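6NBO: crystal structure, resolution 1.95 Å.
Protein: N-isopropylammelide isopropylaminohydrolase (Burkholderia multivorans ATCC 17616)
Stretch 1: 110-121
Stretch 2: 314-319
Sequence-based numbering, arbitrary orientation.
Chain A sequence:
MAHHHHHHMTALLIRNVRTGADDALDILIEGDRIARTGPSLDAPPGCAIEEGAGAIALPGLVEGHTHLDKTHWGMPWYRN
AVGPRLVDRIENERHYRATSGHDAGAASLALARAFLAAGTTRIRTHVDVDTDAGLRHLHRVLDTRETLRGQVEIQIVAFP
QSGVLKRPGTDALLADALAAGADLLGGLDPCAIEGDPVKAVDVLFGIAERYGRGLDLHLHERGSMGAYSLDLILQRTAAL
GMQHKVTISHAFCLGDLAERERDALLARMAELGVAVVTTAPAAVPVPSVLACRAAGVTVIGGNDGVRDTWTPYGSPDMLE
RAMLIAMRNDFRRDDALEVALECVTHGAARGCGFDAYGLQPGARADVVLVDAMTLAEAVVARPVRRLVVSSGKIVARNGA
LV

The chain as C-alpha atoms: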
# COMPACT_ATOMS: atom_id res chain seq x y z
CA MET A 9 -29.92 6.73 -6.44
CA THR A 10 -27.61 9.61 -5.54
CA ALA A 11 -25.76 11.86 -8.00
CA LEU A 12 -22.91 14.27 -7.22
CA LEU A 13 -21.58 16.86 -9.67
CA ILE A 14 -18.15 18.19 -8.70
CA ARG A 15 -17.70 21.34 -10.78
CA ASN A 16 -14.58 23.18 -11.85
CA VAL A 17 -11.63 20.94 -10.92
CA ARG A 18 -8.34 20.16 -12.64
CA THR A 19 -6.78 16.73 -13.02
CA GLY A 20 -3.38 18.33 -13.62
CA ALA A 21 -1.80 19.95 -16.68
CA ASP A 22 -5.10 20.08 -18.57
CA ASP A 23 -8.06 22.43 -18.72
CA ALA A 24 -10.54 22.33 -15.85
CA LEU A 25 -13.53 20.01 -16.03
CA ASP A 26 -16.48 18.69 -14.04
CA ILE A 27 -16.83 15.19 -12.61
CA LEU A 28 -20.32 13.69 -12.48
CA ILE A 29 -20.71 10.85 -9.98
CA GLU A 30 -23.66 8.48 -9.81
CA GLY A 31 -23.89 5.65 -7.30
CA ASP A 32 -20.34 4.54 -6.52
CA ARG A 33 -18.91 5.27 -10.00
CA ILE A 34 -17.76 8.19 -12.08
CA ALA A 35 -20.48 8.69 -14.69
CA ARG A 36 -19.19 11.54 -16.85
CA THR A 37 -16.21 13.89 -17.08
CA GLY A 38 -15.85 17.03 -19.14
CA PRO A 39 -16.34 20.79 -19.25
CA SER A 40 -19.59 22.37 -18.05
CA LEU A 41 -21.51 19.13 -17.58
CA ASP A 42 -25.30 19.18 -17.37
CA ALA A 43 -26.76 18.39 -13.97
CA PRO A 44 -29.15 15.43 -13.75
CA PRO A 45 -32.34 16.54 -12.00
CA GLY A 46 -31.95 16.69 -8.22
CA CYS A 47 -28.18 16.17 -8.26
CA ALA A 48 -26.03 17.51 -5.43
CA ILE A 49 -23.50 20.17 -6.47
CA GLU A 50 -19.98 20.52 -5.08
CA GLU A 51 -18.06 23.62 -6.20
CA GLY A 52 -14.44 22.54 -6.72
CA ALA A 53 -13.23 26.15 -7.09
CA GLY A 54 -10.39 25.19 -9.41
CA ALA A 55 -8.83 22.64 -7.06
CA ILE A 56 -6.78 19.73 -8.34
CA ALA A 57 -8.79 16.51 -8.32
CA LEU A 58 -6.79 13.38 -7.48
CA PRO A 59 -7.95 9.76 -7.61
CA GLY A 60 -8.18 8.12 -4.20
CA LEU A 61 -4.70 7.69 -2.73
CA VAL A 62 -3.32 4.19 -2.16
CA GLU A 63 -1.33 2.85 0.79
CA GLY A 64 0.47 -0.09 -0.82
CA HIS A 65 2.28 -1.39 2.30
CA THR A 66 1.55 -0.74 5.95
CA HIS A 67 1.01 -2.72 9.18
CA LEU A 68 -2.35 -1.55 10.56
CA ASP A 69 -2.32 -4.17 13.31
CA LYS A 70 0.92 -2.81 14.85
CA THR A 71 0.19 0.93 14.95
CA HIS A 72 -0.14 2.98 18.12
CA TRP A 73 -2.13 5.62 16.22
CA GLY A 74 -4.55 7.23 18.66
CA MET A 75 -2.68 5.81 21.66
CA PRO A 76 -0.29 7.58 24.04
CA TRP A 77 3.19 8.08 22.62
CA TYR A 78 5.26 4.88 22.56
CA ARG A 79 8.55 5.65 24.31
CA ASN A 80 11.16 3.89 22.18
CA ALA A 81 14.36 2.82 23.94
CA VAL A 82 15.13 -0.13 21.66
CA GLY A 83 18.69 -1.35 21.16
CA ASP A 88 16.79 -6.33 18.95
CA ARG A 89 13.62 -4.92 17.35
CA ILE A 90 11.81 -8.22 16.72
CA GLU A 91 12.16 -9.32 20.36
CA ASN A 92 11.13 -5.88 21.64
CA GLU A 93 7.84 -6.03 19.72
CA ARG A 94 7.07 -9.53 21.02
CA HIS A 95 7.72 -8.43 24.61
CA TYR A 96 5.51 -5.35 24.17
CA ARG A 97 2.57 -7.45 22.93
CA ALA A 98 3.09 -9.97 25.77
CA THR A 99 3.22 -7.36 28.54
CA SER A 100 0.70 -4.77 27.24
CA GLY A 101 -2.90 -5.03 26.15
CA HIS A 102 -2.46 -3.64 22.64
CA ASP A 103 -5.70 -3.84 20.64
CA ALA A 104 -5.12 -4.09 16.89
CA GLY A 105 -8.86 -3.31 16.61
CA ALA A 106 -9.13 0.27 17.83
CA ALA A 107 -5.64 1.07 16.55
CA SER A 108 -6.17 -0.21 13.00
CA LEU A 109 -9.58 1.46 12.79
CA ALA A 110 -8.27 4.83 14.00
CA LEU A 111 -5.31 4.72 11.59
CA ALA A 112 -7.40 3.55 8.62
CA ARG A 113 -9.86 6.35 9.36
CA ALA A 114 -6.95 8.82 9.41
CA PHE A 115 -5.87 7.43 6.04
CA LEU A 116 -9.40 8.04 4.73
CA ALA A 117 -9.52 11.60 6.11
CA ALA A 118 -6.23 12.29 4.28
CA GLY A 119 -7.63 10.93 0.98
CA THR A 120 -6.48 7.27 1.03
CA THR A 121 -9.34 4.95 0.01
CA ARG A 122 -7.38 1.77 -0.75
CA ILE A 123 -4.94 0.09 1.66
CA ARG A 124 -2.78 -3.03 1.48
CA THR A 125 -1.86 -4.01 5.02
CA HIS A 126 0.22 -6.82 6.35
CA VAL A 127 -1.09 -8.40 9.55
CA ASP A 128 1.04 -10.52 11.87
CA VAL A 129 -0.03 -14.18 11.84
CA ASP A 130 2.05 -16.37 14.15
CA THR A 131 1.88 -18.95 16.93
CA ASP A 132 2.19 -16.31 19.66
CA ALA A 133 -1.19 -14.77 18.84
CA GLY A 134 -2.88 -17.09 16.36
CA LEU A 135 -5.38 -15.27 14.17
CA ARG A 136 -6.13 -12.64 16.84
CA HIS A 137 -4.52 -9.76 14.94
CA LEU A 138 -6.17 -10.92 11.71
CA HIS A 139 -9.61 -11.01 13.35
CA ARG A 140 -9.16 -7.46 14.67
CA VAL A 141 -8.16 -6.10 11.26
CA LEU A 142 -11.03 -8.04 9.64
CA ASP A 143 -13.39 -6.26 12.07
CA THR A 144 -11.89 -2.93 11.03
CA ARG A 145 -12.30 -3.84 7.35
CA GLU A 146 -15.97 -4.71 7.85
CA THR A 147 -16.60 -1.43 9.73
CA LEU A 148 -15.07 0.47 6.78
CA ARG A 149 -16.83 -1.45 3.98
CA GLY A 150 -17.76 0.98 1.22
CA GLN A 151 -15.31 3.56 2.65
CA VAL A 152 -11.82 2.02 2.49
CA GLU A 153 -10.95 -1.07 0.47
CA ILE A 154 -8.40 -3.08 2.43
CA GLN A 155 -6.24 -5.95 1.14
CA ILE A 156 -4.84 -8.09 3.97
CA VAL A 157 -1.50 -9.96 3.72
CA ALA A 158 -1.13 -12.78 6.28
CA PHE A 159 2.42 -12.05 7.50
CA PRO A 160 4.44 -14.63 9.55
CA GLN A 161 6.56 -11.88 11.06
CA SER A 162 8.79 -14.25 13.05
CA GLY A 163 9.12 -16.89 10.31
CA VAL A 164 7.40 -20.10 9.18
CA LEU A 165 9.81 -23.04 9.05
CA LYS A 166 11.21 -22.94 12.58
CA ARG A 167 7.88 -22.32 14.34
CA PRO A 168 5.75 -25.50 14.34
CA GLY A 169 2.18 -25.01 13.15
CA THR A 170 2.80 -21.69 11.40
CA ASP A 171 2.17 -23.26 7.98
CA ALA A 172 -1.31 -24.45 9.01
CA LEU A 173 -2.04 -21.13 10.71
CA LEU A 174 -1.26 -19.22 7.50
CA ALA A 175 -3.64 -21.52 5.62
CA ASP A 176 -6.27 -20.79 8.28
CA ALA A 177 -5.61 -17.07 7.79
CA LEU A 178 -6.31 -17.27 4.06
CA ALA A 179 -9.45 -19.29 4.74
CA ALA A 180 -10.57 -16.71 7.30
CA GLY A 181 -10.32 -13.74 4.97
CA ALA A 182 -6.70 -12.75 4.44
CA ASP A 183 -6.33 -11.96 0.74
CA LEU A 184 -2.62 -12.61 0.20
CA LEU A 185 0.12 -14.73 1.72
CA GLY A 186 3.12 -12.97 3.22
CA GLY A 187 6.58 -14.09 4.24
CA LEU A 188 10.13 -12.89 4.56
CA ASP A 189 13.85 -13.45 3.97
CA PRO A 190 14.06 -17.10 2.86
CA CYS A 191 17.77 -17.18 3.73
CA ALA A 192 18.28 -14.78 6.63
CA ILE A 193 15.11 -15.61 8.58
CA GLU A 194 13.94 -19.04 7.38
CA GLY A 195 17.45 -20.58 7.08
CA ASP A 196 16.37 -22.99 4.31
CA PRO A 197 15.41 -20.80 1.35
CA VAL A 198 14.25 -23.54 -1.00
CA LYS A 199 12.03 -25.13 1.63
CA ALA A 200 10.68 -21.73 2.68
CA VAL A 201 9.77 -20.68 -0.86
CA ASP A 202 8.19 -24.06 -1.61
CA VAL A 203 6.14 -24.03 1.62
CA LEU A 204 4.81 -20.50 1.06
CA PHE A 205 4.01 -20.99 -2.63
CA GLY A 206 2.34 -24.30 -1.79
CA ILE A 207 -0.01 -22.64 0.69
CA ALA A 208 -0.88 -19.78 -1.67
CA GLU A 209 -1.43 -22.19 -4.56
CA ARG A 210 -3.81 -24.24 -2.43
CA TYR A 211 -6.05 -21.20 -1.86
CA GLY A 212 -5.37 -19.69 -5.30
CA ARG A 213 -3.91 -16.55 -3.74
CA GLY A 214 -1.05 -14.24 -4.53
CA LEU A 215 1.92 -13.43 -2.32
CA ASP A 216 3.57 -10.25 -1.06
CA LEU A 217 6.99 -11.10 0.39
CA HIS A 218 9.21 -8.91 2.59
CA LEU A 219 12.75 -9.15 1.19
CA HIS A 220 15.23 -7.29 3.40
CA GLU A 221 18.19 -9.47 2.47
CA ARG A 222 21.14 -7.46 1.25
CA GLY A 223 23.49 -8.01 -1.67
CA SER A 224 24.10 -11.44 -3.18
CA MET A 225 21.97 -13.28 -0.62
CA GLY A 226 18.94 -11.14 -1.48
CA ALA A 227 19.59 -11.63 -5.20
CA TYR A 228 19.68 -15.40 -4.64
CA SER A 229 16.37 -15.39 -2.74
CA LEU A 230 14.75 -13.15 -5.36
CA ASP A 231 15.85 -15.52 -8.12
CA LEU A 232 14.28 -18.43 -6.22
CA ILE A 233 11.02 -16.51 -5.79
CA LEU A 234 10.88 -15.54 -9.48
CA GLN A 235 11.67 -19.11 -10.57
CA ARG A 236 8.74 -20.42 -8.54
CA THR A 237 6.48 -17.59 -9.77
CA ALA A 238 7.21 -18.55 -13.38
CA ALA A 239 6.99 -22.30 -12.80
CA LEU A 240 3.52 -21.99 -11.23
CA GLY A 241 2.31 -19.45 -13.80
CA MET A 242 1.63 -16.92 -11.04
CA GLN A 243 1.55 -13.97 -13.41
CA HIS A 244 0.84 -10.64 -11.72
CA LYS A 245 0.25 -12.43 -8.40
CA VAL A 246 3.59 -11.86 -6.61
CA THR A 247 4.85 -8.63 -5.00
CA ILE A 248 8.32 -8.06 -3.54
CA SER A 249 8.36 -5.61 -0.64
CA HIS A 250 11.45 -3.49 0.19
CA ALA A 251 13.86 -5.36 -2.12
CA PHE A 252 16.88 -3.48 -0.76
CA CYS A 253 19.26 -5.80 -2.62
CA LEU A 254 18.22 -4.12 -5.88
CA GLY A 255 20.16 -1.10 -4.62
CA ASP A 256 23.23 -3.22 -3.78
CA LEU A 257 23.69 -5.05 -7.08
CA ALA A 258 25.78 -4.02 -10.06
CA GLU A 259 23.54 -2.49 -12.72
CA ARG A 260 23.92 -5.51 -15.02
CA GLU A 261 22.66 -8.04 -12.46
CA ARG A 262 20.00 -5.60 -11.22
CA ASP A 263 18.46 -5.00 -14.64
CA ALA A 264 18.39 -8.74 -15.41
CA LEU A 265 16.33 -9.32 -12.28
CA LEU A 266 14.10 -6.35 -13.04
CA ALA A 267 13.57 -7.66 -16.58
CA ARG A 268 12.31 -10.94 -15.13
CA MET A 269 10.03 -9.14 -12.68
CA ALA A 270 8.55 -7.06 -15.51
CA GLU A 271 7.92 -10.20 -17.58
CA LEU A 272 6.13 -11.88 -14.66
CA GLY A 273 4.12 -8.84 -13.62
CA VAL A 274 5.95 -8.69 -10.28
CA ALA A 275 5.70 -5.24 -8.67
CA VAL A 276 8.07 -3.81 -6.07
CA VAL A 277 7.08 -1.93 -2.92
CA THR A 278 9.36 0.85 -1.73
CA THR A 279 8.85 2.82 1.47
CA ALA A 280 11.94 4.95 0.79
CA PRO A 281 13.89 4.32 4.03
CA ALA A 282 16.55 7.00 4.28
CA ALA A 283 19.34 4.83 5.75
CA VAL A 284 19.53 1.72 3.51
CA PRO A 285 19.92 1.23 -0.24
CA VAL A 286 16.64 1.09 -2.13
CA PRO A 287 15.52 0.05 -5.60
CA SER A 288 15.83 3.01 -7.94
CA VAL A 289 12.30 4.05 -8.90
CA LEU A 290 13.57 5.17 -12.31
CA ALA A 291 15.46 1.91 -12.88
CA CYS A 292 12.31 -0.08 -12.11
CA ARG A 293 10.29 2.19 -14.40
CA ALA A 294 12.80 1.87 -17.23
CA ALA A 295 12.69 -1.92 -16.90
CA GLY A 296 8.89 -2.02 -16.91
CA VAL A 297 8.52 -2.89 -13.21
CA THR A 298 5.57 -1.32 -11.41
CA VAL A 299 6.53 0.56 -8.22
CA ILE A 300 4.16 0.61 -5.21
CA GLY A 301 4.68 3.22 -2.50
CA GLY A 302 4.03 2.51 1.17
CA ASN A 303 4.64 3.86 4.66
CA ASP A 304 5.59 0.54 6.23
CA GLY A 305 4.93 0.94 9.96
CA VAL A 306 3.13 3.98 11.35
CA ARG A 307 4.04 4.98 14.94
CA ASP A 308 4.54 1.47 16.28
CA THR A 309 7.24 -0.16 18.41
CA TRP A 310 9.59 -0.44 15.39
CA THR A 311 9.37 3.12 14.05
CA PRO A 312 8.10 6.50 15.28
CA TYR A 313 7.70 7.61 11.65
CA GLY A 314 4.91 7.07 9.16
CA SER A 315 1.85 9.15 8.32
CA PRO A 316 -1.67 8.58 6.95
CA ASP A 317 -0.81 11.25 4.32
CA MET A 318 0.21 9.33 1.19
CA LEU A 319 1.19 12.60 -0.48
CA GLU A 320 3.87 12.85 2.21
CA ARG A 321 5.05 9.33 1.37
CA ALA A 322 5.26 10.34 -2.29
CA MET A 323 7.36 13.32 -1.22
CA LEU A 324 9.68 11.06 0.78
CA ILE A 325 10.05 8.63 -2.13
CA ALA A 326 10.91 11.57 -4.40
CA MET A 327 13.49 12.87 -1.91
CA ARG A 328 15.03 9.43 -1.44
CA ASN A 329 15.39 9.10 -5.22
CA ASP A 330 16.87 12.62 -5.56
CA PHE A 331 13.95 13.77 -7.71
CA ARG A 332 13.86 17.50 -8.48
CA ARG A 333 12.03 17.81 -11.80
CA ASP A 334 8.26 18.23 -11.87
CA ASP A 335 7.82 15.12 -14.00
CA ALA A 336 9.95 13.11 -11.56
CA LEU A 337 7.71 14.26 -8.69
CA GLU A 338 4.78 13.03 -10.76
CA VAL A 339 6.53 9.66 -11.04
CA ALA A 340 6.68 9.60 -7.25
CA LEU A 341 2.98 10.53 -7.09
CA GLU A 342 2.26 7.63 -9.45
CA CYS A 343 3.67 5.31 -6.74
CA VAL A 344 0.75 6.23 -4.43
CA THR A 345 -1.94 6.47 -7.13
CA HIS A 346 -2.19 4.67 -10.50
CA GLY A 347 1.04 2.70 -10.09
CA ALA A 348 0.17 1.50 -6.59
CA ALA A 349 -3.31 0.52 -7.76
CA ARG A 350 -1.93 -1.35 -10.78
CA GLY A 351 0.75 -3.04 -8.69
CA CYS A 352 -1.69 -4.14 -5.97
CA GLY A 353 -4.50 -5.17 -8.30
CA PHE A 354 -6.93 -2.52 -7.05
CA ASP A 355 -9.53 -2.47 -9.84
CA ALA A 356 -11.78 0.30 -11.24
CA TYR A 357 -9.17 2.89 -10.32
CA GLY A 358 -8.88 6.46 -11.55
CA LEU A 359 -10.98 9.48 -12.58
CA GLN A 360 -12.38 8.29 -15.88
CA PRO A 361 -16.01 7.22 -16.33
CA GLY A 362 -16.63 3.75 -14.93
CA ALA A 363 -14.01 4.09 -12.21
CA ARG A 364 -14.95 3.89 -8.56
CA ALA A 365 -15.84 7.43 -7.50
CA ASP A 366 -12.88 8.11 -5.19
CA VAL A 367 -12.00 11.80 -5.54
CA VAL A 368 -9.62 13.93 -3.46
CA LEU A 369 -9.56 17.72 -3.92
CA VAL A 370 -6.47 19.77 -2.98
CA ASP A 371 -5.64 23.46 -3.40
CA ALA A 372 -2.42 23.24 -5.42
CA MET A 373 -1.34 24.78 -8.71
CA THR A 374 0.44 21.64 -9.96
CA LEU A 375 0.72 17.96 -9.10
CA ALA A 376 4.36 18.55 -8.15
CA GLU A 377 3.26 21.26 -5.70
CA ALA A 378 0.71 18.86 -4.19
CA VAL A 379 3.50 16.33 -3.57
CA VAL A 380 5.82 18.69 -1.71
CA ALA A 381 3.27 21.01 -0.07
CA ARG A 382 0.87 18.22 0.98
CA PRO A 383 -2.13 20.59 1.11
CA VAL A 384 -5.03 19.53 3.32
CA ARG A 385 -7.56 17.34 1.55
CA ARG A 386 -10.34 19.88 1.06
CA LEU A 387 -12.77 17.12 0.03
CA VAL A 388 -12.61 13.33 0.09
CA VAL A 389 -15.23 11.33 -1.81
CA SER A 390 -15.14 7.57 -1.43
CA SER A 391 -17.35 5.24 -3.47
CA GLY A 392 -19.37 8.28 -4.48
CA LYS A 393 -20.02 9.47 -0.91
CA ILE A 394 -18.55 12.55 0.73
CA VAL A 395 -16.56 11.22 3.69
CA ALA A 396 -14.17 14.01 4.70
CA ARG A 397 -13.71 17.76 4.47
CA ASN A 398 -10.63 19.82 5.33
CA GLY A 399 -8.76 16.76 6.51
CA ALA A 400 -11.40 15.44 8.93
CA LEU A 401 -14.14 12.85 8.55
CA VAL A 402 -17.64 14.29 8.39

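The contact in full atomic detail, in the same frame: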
# COMPACT_ATOMS: atom_id res chain seq x y z
N ALA A 110 -8.67 3.43 13.91
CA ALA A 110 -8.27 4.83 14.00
C ALA A 110 -7.30 5.21 12.89
O ALA A 110 -7.46 6.25 12.24
CB ALA A 110 -7.65 5.10 15.38
N LEU A 111 -6.28 4.37 12.64
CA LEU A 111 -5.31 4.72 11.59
C LEU A 111 -5.94 4.65 10.20
O LEU A 111 -5.70 5.53 9.37
CB LEU A 111 -4.08 3.81 11.67
CG LEU A 111 -3.03 4.02 10.57
CD1 LEU A 111 -2.61 5.49 10.45
CD2 LEU A 111 -1.80 3.11 10.76
N ALA A 112 -6.74 3.62 9.92
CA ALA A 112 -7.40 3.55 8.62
C ALA A 112 -8.34 4.73 8.42
O ALA A 112 -8.46 5.26 7.31
CB ALA A 112 -8.15 2.23 8.47
N ARG A 113 -9.01 5.16 9.49
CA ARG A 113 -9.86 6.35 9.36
C ARG A 113 -9.02 7.60 9.12
O ARG A 113 -9.46 8.49 8.38
CB ARG A 113 -10.74 6.48 10.60
CG ARG A 113 -12.00 5.62 10.48
CD ARG A 113 -12.92 5.69 11.67
NE ARG A 113 -14.22 5.11 11.34
CZ ARG A 113 -15.06 4.61 12.23
NH1 ARG A 113 -14.75 4.61 13.52
NH2 ARG A 113 -16.22 4.10 11.82
N ALA A 114 -7.83 7.69 9.71
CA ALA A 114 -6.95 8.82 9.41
C ALA A 114 -6.46 8.77 7.96
O ALA A 114 -6.33 9.82 7.31
CB ALA A 114 -5.75 8.83 10.37
N PHE A 115 -6.16 7.57 7.46
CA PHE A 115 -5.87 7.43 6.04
C PHE A 115 -7.01 7.99 5.19
O PHE A 115 -6.79 8.81 4.29
CB PHE A 115 -5.63 5.95 5.71
CG PHE A 115 -4.17 5.51 5.84
CD1 PHE A 115 -3.22 5.93 4.93
CD2 PHE A 115 -3.78 4.65 6.87
CE1 PHE A 115 -1.89 5.50 5.02
CE2 PHE A 115 -2.44 4.22 6.97
CZ PHE A 115 -1.51 4.66 6.05
N LEU A 116 -8.24 7.57 5.48
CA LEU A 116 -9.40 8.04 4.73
C LEU A 116 -9.52 9.56 4.79
O LEU A 116 -9.72 10.22 3.76
CB LEU A 116 -10.67 7.39 5.27
CG LEU A 116 -11.97 7.71 4.50
CD1 LEU A 116 -11.85 7.31 3.00
CD2 LEU A 116 -13.15 7.03 5.15
N ALA A 117 -9.38 10.15 5.99
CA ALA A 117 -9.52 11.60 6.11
C ALA A 117 -8.47 12.34 5.29
O ALA A 117 -8.70 13.48 4.85
CB ALA A 117 -9.42 12.02 7.59
N ALA A 118 -7.30 11.74 5.10
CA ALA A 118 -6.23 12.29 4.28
C ALA A 118 -6.30 11.80 2.83
O ALA A 118 -5.31 11.94 2.10
CB ALA A 118 -4.86 11.95 4.88
N GLY A 119 -7.43 11.23 2.40
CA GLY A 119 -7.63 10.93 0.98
C GLY A 119 -7.24 9.53 0.51
O GLY A 119 -7.33 9.27 -0.69
N THR A 120 -6.83 8.64 1.40
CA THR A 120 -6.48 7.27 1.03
C THR A 120 -7.72 6.38 1.14
O THR A 120 -8.30 6.28 2.22
CB THR A 120 -5.35 6.74 1.91
OG1 THR A 120 -4.14 7.43 1.57
CG2 THR A 120 -5.18 5.23 1.70
N THR A 121 -8.13 5.76 0.03
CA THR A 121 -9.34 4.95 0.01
C THR A 121 -9.06 3.49 -0.29
O THR A 121 -9.99 2.68 -0.37
CB THR A 121 -10.33 5.50 -1.02
OG1 THR A 121 -9.71 5.49 -2.31
CG2 THR A 121 -10.72 6.94 -0.67
N GLY A 314 6.10 7.51 9.85
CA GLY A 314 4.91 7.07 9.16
C GLY A 314 3.80 8.10 9.33
O GLY A 314 3.73 8.82 10.33
N SER A 315 2.93 8.17 8.32
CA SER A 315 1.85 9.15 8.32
C SER A 315 0.71 8.62 7.47
O SER A 315 0.96 7.93 6.48
CB SER A 315 2.33 10.51 7.77
OG SER A 315 1.26 11.30 7.31
N PRO A 316 -0.54 8.91 7.84
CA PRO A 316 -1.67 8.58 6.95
C PRO A 316 -1.74 9.44 5.70
O PRO A 316 -2.67 9.27 4.91
CB PRO A 316 -2.90 8.82 7.85
CG PRO A 316 -2.45 9.80 8.87
CD PRO A 316 -0.97 9.56 9.09
N ASP A 317 -0.82 10.38 5.50
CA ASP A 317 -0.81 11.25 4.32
C ASP A 317 0.05 10.60 3.24
O ASP A 317 1.28 10.67 3.29
CB ASP A 317 -0.29 12.63 4.70
CG ASP A 317 -0.44 13.63 3.58
OD1 ASP A 317 -0.66 13.20 2.43
OD2 ASP A 317 -0.35 14.85 3.82
N MET A 318 -0.58 9.97 2.23
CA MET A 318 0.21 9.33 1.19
C MET A 318 0.89 10.34 0.27
O MET A 318 1.85 9.97 -0.42
CB MET A 318 -0.63 8.36 0.35
CG MET A 318 -1.06 7.09 1.12
SD MET A 318 0.31 6.28 1.97
CE MET A 318 1.30 5.75 0.57
N LEU A 319 0.42 11.59 0.24
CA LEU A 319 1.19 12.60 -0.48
C LEU A 319 2.54 12.80 0.19
O LEU A 319 3.55 13.02 -0.50
CB LEU A 319 0.42 13.93 -0.54
CG LEU A 319 -0.83 13.97 -1.42
CD1 LEU A 319 -1.40 15.40 -1.52
CD2 LEU A 319 -0.51 13.40 -2.81
O HOH W 1 -3.45 9.83 2.47

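Which residue is the bump in this contact? It is Pro316, which has more of its surface covered than any other residue here and lies against the last turns of the helix that ends at Ala117. Leu111, Ala114 and Phe115 line the hollow that receives it. Pro316 CB is 4.2 Å from Leu111 CD1 and 3.6 Å from Ala114 C, while Pro316 CG lies 3.8 Å from Ala114 CB. The methyl of Ala114 touches the proline ring, which lies close to the helix backbone; the CA atoms of Phe115 and Pro316 are just 4.4 Å apart.

How does the Phe115 ring fit between its neighbours? Its CA-to-CB bond points sideways, but the ring comes nearer to the second stretch. Pro316 CA sits over one face, 3.8 Å from the ring centroid and 20° off the normal, a CH-pi contact. Met318 instead meets the edge, its SD 3.8 Å from Phe115 CE1. The ring thus meets proline with its flat side and sulfur with its rim.

What happens where the helix gives out? Ala118, the first residue to leave helical angles, points its methyl toward the second stretch, with CB 3.5 Å from Pro316 O and 4.1 Å from Asp317 CA. Beyond it, Thr120 OG1 packs tightly on Met318 CG at 3.1 Å.

With no direct hydrogen bond across, what serves the polar groups? One water occupies the gap between the backbones. It donates to Ala118 O (2.8 Å from the water O) and Pro316 O (2.6 Å from the same O), and accepts from Thr120 OG1 and Met318 N, joining both stretches with four bonds. The second stretch also braces its own turn: Asp317 N donates to Ser315 OG at 2.9 Å, and Asp317 OD1 caps the following helix through a weak bond from Leu319 N.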